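Local coordinates for protein 6-phosphogluconolactonase (Thermotoga maritima, PDB 1VL1) that hydrolyses 6-phosphogluconolactone to 6-phosphogluconate, the second step of the oxidative stage of the pentose phosphate pathway, at residues 46-51 / 137-142; 189-194 / 221-226. All coordinates share one frame; numbering follows the deposited sequence.

Interaction 1 (46-51 / 137-142); sequences KIFVVL and QFDLAI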
ATOM      1  N   LYS A  46       2.093  12.064  15.051  1.00 23.31           N
ATOM      2  CA  LYS A  46       1.740  11.866  13.640  1.00 23.11           C
ATOM      3  C   LYS A  46       2.053  10.436  13.247  1.00 21.86           C
ATOM      4  O   LYS A  46       3.060   9.877  13.689  1.00 22.13           O
ATOM      5  CB  LYS A  46       2.540  12.795  12.740  1.00 23.98           C
ATOM      6  CG  LYS A  46       2.514  14.231  13.202  1.00 24.52           C
ATOM      7  CD  LYS A  46       3.147  15.172  12.163  1.00 26.45           C
ATOM      8  CE  LYS A  46       4.675  15.045  12.129  1.00 28.39           C
ATOM      9  NZ  LYS A  46       5.386  16.067  11.287  1.00 29.66           N
ATOM     10  N   ILE A  47       1.212   9.856  12.427  1.00 20.08           N
ATOM     11  CA  ILE A  47       1.522   8.535  11.902  1.00 21.27           C
ATOM     12  C   ILE A  47       1.549   8.572  10.380  1.00 21.41           C
ATOM     13  O   ILE A  47       0.881   9.434   9.753  1.00 20.34           O
ATOM     14  CB  ILE A  47       0.583   7.434  12.470  1.00 22.18           C
ATOM     15  CG1 ILE A  47      -0.873   7.636  12.010  1.00 22.89           C
ATOM     16  CG2 ILE A  47       0.633   7.421  13.997  1.00 23.28           C
ATOM     17  CD1 ILE A  47      -1.735   6.368  12.130  1.00 24.04           C
ATOM     18  N   PHE A  48       2.297   7.626   9.785  1.00 19.27           N
ATOM     19  CA  PHE A  48       2.536   7.613   8.365  1.00 19.68           C
ATOM     20  C   PHE A  48       2.141   6.263   7.816  1.00 20.25           C
ATOM     21  O   PHE A  48       2.664   5.215   8.276  1.00 22.89           O
ATOM     22  CB  PHE A  48       3.990   7.933   8.042  1.00 20.51           C
ATOM     23  CG  PHE A  48       4.393   9.238   8.597  1.00 21.19           C
ATOM     24  CD1 PHE A  48       4.818   9.312   9.926  1.00 22.80           C
ATOM     25  CD2 PHE A  48       4.219  10.409   7.888  1.00 23.98           C
ATOM     26  CE1 PHE A  48       5.118  10.514  10.515  1.00 25.84           C
ATOM     27  CE2 PHE A  48       4.533  11.663   8.489  1.00 24.29           C
ATOM     28  CZ  PHE A  48       4.981  11.698   9.788  1.00 23.64           C
ATOM     29  N   VAL A  49       1.183   6.305   6.903  1.00 20.96           N
ATOM     30  CA  VAL A  49       0.520   5.108   6.356  1.00 21.01           C
ATOM     31  C   VAL A  49       0.636   5.016   4.825  1.00 22.14           C
ATOM     32  O   VAL A  49       0.236   5.909   4.112  1.00 22.64           O
ATOM     33  CB  VAL A  49      -0.964   5.040   6.787  1.00 21.75           C
ATOM     34  CG1 VAL A  49      -1.587   3.736   6.353  1.00 22.42           C
ATOM     35  CG2 VAL A  49      -1.110   5.284   8.306  1.00 22.76           C
ATOM     36  N   VAL A  50       1.175   3.884   4.329  1.00 21.84           N
ATOM     37  CA  VAL A  50       1.295   3.564   2.904  1.00 21.97           C
ATOM     38  C   VAL A  50       0.057   2.755   2.488  1.00 22.77           C
ATOM     39  O   VAL A  50      -0.357   1.843   3.232  1.00 22.34           O
ATOM     40  CB  VAL A  50       2.522   2.720   2.594  1.00 22.39           C
ATOM     41  CG1 VAL A  50       2.484   2.212   1.139  1.00 26.04           C
ATOM     42  CG2 VAL A  50       3.769   3.510   2.832  1.00 24.31           C
ATOM     43  N   LEU A  51      -0.563   3.150   1.372  1.00 22.51           N
ATOM     44  CA  LEU A  51      -1.769   2.481   0.849  1.00 22.39           C
ATOM     45  C   LEU A  51      -1.568   1.975  -0.578  1.00 23.24           C
ATOM     46  O   LEU A  51      -1.191   2.750  -1.457  1.00 23.39           O
ATOM     47  CB  LEU A  51      -2.920   3.462   0.801  1.00 23.51           C
ATOM     48  CG  LEU A  51      -3.306   4.165   2.071  1.00 22.94           C
ATOM     49  CD1 LEU A  51      -4.449   5.191   1.812  1.00 25.30           C
ATOM     50  CD2 LEU A  51      -3.650   3.188   3.183  1.00 23.11           C
ATOM     51  N   GLN A 137      10.449   6.729   8.174  1.00 27.85           N
ATOM     52  CA  GLN A 137       9.881   5.453   8.579  1.00 28.33           C
ATOM     53  C   GLN A 137       8.368   5.482   8.436  1.00 27.08           C
ATOM     54  O   GLN A 137       7.732   6.330   9.024  1.00 30.09           O
ATOM     55  CB  GLN A 137      10.237   5.185  10.056  1.00 27.99           C
ATOM     56  CG  GLN A 137       9.845   3.835  10.583  1.00 31.24           C
ATOM     57  CD  GLN A 137      10.418   3.559  11.962  1.00 30.98           C
ATOM     58  OE1 GLN A 137      11.424   2.840  12.092  1.00 35.28           O
ATOM     59  NE2 GLN A 137       9.788   4.125  12.996  1.00 32.62           N
ATOM     60  N   PHE A 138       7.788   4.554   7.678  1.00 24.97           N
ATOM     61  CA  PHE A 138       6.342   4.380   7.701  1.00 23.16           C
ATOM     62  C   PHE A 138       5.960   3.566   8.931  1.00 23.64           C
ATOM     63  O   PHE A 138       6.707   2.667   9.378  1.00 23.58           O
ATOM     64  CB  PHE A 138       5.860   3.684   6.447  1.00 23.99           C
ATOM     65  CG  PHE A 138       6.220   4.370   5.180  1.00 23.87           C
ATOM     66  CD1 PHE A 138       5.702   5.629   4.886  1.00 23.12           C
ATOM     67  CD2 PHE A 138       7.017   3.760   4.249  1.00 23.70           C
ATOM     68  CE1 PHE A 138       6.028   6.269   3.697  1.00 23.98           C
ATOM     69  CE2 PHE A 138       7.314   4.375   3.030  1.00 26.12           C
ATOM     70  CZ  PHE A 138       6.840   5.639   2.764  1.00 23.24           C
ATOM     71  N   ASP A 139       4.816   3.883   9.489  1.00 23.27           N
ATOM     72  CA  ASP A 139       4.265   3.133  10.629  1.00 23.00           C
ATOM     73  C   ASP A 139       3.501   1.895  10.142  1.00 23.03           C
ATOM     74  O   ASP A 139       3.594   0.820  10.741  1.00 23.62           O
ATOM     75  CB  ASP A 139       3.328   4.043  11.432  1.00 23.03           C
ATOM     76  CG  ASP A 139       4.061   5.131  12.119  1.00 23.22           C
ATOM     77  OD1 ASP A 139       4.933   4.859  12.995  1.00 23.57           O
ATOM     78  OD2 ASP A 139       3.854   6.322  11.826  1.00 23.50           O
ATOM     79  N   LEU A 140       2.811   2.043   9.024  1.00 23.00           N
ATOM     80  CA  LEU A 140       1.916   1.013   8.559  1.00 25.06           C
ATOM     81  C   LEU A 140       1.837   1.015   7.063  1.00 23.06           C
ATOM     82  O   LEU A 140       1.759   2.086   6.482  1.00 23.79           O
ATOM     83  CB  LEU A 140       0.571   1.332   9.136  1.00 25.80           C
ATOM     84  CG  LEU A 140      -0.613   0.414   8.930  1.00 29.04           C
ATOM     85  CD1 LEU A 140      -0.284  -0.976   9.406  1.00 28.53           C
ATOM     86  CD2 LEU A 140      -1.773   0.904   9.731  1.00 27.57           C
ATOM     87  N   ALA A 141       1.895  -0.166   6.433  1.00 23.55           N
ATOM     88  CA  ALA A 141       1.702  -0.287   5.019  1.00 22.90           C
ATOM     89  C   ALA A 141       0.540  -1.265   4.822  1.00 23.54           C
ATOM     90  O   ALA A 141       0.542  -2.331   5.391  1.00 22.96           O
ATOM     91  CB  ALA A 141       2.941  -0.780   4.319  1.00 25.18           C
ATOM     92  N   ILE A 142      -0.461  -0.845   4.090  1.00 22.67           N
ATOM     93  CA  ILE A 142      -1.643  -1.666   3.752  1.00 23.43           C
ATOM     94  C   ILE A 142      -1.554  -2.002   2.274  1.00 23.54           C
ATOM     95  O   ILE A 142      -1.771  -1.144   1.362  1.00 22.91           O
ATOM     96  CB  ILE A 142      -2.984  -0.938   4.104  1.00 23.27           C
ATOM     97  CG1 ILE A 142      -2.995  -0.469   5.551  1.00 23.75           C
ATOM     98  CG2 ILE A 142      -4.181  -1.855   3.833  1.00 23.88           C
ATOM     99  CD1 ILE A 142      -4.125   0.454   5.936  1.00 27.05           C
TER
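Phe138 meets Val50 ring to methyl: CG2 of Val50 stands 3.3 Å from the centroid of the Phe138 ring, only 5° off its normal, a CH-pi contact centred on one face. Phe138 CG is anti to its carbonyl carbon (chi1 -57°), which starts the ring off on the side of Val50 CG2. The same ring takes CB of Phe48 at its edge, while Phe77, from strand 74-82 beyond strand 47-51, meets it edge-to-face. Asp139 works with both backbone and side chain. Its N and that of Leu140 both donate to Phe48 O, the first at 2.8 Å and the second at 3.3 Å, so one carbonyl is gripped by two consecutive amides. OD2 of Asp139 returns the grip, accepting from Phe48 N at 2.9 Å through its anti lone pair, and it also forms a salt bridge with Lys44; the same oxygen lies near the plane of the Phe48 ring, at its edge. An alanine at Asp139 would probably leave Phe48 N without this acceptor and the charge of Lys44 without its mate. From Leu140 on, the pairing is regular parallel sheet: Leu140 O takes Val50 N, and Ile142 N reaches Val50 O in a nearly straight bond (175° at the hydrogen). Ala141 sets its CB 3.9 Å from CB of Val50, on the same face. On the other face CD1 of Ile142 touches CD2 of Leu51 at 3.9 Å, the two side chains running alongside each other in the same direction, with helix 25-43 packed against Ile142. The contact is thus apolar on both faces along its regular part, while at its start a buried carboxylate supplies an acceptor to Phe48 N, its negative charge probably balanced by Lys44.

Interaction 2 (189-194 / 221-226); sequences TSLYVL and RGKEKT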
ATOM      1  N   THR A 189      10.861  -0.092   5.349  1.00 23.77           N
ATOM      2  CA  THR A 189      10.956   0.792   6.505  1.00 24.56           C
ATOM      3  C   THR A 189       9.692   0.774   7.363  1.00 25.50           C
ATOM      4  O   THR A 189       9.709   1.308   8.477  1.00 27.96           O
ATOM      5  CB  THR A 189      11.215   2.270   6.136  1.00 25.32           C
ATOM      6  OG1 THR A 189      10.102   2.812   5.403  1.00 24.46           O
ATOM      7  CG2 THR A 189      12.431   2.404   5.226  1.00 26.44           C
ATOM      8  N   SER A 190       8.624   0.159   6.872  1.00 23.46           N
ATOM      9  CA  SER A 190       7.368   0.123   7.610  1.00 23.28           C
ATOM     10  C   SER A 190       7.462  -0.765   8.845  1.00 23.32           C
ATOM     11  O   SER A 190       7.935  -1.895   8.770  1.00 23.59           O
ATOM     12  CB  SER A 190       6.272  -0.402   6.718  1.00 23.32           C
ATOM     13  OG  SER A 190       6.092   0.279   5.494  1.00 23.61           O
ATOM     14  N   LEU A 191       7.011  -0.255   9.994  1.00 22.58           N
ATOM     15  CA  LEU A 191       6.965  -1.035  11.230  1.00 22.45           C
ATOM     16  C   LEU A 191       6.035  -2.258  11.046  1.00 21.99           C
ATOM     17  O   LEU A 191       6.409  -3.373  11.403  1.00 20.86           O
ATOM     18  CB  LEU A 191       6.520  -0.166  12.415  1.00 23.03           C
ATOM     19  CG  LEU A 191       7.447   1.008  12.776  1.00 24.31           C
ATOM     20  CD1 LEU A 191       6.838   1.829  13.930  1.00 24.43           C
ATOM     21  CD2 LEU A 191       8.847   0.476  13.219  1.00 27.23           C
ATOM     22  N   TYR A 192       4.866  -2.027  10.450  1.00 22.61           N
ATOM     23  CA  TYR A 192       3.861  -3.075  10.246  1.00 23.41           C
ATOM     24  C   TYR A 192       3.469  -3.114   8.789  1.00 22.28           C
ATOM     25  O   TYR A 192       3.190  -2.094   8.196  1.00 22.30           O
ATOM     26  CB  TYR A 192       2.630  -2.811  11.122  1.00 24.65           C
ATOM     27  CG  TYR A 192       2.939  -2.786  12.601  1.00 27.55           C
ATOM     28  CD1 TYR A 192       3.019  -3.946  13.314  1.00 27.51           C
ATOM     29  CD2 TYR A 192       3.217  -1.572  13.263  1.00 25.67           C
ATOM     30  CE1 TYR A 192       3.353  -3.944  14.671  1.00 27.13           C
ATOM     31  CE2 TYR A 192       3.564  -1.543  14.649  1.00 30.21           C
ATOM     32  CZ  TYR A 192       3.624  -2.759  15.332  1.00 27.60           C
ATOM     33  OH  TYR A 192       3.930  -2.822  16.682  1.00 31.57           O
ATOM     34  N   VAL A 193       3.509  -4.304   8.187  1.00 22.47           N
ATOM     35  CA  VAL A 193       3.068  -4.488   6.860  1.00 21.46           C
ATOM     36  C   VAL A 193       1.857  -5.438   6.920  1.00 23.30           C
ATOM     37  O   VAL A 193       1.932  -6.510   7.540  1.00 22.70           O
ATOM     38  CB  VAL A 193       4.153  -5.123   5.978  1.00 23.60           C
ATOM     39  CG1 VAL A 193       3.590  -5.533   4.681  1.00 21.97           C
ATOM     40  CG2 VAL A 193       5.286  -4.147   5.739  1.00 23.04           C
ATOM     41  N   LEU A 194       0.754  -4.973   6.346  1.00 23.45           N
ATOM     42  CA  LEU A 194      -0.485  -5.749   6.254  1.00 24.18           C
ATOM     43  C   LEU A 194      -0.739  -6.084   4.809  1.00 23.81           C
ATOM     44  O   LEU A 194      -0.800  -5.192   3.961  1.00 27.41           O
ATOM     45  CB  LEU A 194      -1.673  -4.928   6.765  1.00 24.93           C
ATOM     46  CG  LEU A 194      -1.506  -4.257   8.132  1.00 27.13           C
ATOM     47  CD1 LEU A 194      -2.869  -3.652   8.624  1.00 27.76           C
ATOM     48  CD2 LEU A 194      -0.968  -5.177   9.140  1.00 26.82           C
ATOM     49  N   ARG A 221       8.473  -7.044   4.182  1.00 22.82           N
ATOM     50  CA  ARG A 221       8.258  -7.409   5.572  1.00 22.92           C
ATOM     51  C   ARG A 221       8.255  -6.200   6.450  1.00 22.98           C
ATOM     52  O   ARG A 221       9.058  -5.268   6.244  1.00 22.55           O
ATOM     53  CB  ARG A 221       9.349  -8.334   6.046  1.00 22.72           C
ATOM     54  CG  ARG A 221       9.548  -9.578   5.234  1.00 25.55           C
ATOM     55  CD  ARG A 221       8.442 -10.606   5.337  1.00 29.15           C
ATOM     56  NE  ARG A 221       8.728 -11.711   4.389  1.00 28.92           N
ATOM     57  CZ  ARG A 221       9.365 -12.831   4.648  1.00 31.14           C
ATOM     58  NH1 ARG A 221       9.829 -13.088   5.876  1.00 31.55           N
ATOM     59  NH2 ARG A 221       9.562 -13.711   3.658  1.00 28.33           N
ATOM     60  N   GLY A 222       7.405  -6.203   7.473  1.00 22.99           N
ATOM     61  CA  GLY A 222       7.422  -5.151   8.470  1.00 22.58           C
ATOM     62  C   GLY A 222       8.618  -5.295   9.413  1.00 23.13           C
ATOM     63  O   GLY A 222       9.104  -6.386   9.672  1.00 22.17           O
ATOM     64  N   LYS A 223       9.143  -4.181   9.901  1.00 24.44           N
ATOM     65  CA  LYS A 223      10.248  -4.254  10.828  1.00 24.76           C
ATOM     66  C   LYS A 223       9.851  -4.917  12.151  1.00 25.45           C
ATOM     67  O   LYS A 223      10.682  -5.568  12.811  1.00 25.09           O
ATOM     68  CB  LYS A 223      10.744  -2.873  11.192  1.00 26.06           C
ATOM     69  CG  LYS A 223      11.362  -2.103  10.114  1.00 30.49           C
ATOM     70  CD  LYS A 223      11.682  -0.734  10.721  1.00 37.55           C
ATOM     71  CE  LYS A 223      12.192   0.243   9.724  1.00 41.85           C
ATOM     72  NZ  LYS A 223      12.388   1.583  10.361  1.00 42.81           N
ATOM     73  N   GLU A 224       8.585  -4.758  12.532  1.00 23.77           N
ATOM     74  CA  GLU A 224       8.039  -5.332  13.750  1.00 24.65           C
ATOM     75  C   GLU A 224       7.225  -6.579  13.431  1.00 24.61           C
ATOM     76  O   GLU A 224       7.356  -7.615  14.087  1.00 24.42           O
ATOM     77  CB  GLU A 224       7.185  -4.309  14.487  1.00 25.83           C
ATOM     78  CG  GLU A 224       7.991  -3.206  15.149  1.00 30.27           C
ATOM     79  CD  GLU A 224       8.915  -3.754  16.205  1.00 38.06           C
ATOM     80  OE1 GLU A 224       8.435  -4.541  17.066  1.00 42.58           O
ATOM     81  OE2 GLU A 224      10.127  -3.424  16.173  1.00 46.25           O
ATOM     82  N   LYS A 225       6.393  -6.469  12.414  1.00 23.75           N
ATOM     83  CA  LYS A 225       5.463  -7.544  12.060  1.00 25.24           C
ATOM     84  C   LYS A 225       4.950  -7.477  10.640  1.00 23.27           C
ATOM     85  O   LYS A 225       4.760  -6.409  10.110  1.00 23.87           O
ATOM     86  CB  LYS A 225       4.261  -7.488  12.994  1.00 26.13           C
ATOM     87  CG  LYS A 225       3.604  -8.817  13.202  1.00 28.45           C
ATOM     88  CD  LYS A 225       2.471  -8.764  14.261  1.00 28.88           C
ATOM     89  CE  LYS A 225       3.009  -8.425  15.597  1.00 34.00           C
ATOM     90  NZ  LYS A 225       2.130  -8.924  16.722  1.00 35.70           N
ATOM     91  N   THR A 226       4.719  -8.652  10.042  1.00 22.20           N
ATOM     92  CA  THR A 226       4.009  -8.784   8.791  1.00 21.81           C
ATOM     93  C   THR A 226       2.755  -9.610   9.058  1.00 20.76           C
ATOM     94  O   THR A 226       2.798 -10.642   9.724  1.00 21.11           O
ATOM     95  CB  THR A 226       4.861  -9.490   7.757  1.00 22.37           C
ATOM     96  OG1 THR A 226       6.105  -8.787   7.606  1.00 24.79           O
ATOM     97  CG2 THR A 226       4.244  -9.477   6.447  1.00 24.63           C
TER
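The Tyr192 ring carries CB of Glu224 over one face, a CH-pi contact 4.2 Å from the centroid, while CB of Lys225 approaches the ring obliquely, 3.8 Å from CD1. Tyr192 CG is anti to the carbonyl carbon (chi1 -60°), which leads the ring out towards Glu224 CB and Lys225 CB; beyond this contact, Tyr192 also touches Leu140 and Lys36. The backbone turns at Lys223 and Glu224. Lys223 N donates to Ser190 O at 2.8 Å, and Leu191 O accepts from Glu224 N and, at 3.3 Å, from Lys225 N. Val193 N then bonds to Lys225 O, which begins the parallel pairing. Gly222 lies close against the other strand: a CB would clash with Lys225 O within its own turn, and with Leu191 O and Val193 N across the contact. Its N is held by Thr226 OG1, and Val193 CG2 lies 3.4 Å from Gly222 N. The extended chain of Lys223 runs past Thr189 O, and its NZ lies at Gln137 OE1, probably hydrogen-bonded, though the modelled distance is too short to trust. This is the opening of the parallel strand pair in a beta-alpha-beta unit: strand 192-198, helix 200-210 and strand 225-231.

The two interactions lie in one sheet, their centres about 10 Å apart, and both segments of interaction 1 precede both segments of interaction 2 in the sequence. Strands 140-143 and 192-198 are neighbours, so the parallel order runs 47-51, 140-143, 192-198, 225-231. Direct contacts join them: Leu194 N lies 2.8 Å from Ala141 O, a probable backbone hydrogen bond, and Phe138 packs on Thr189. Helix 25-43 serves both, with Ile33 touching Ile142 of the first and Leu194 of the second. Together they tie early and late parts of the sequence into the continuous parallel core of this isomerase-family fold.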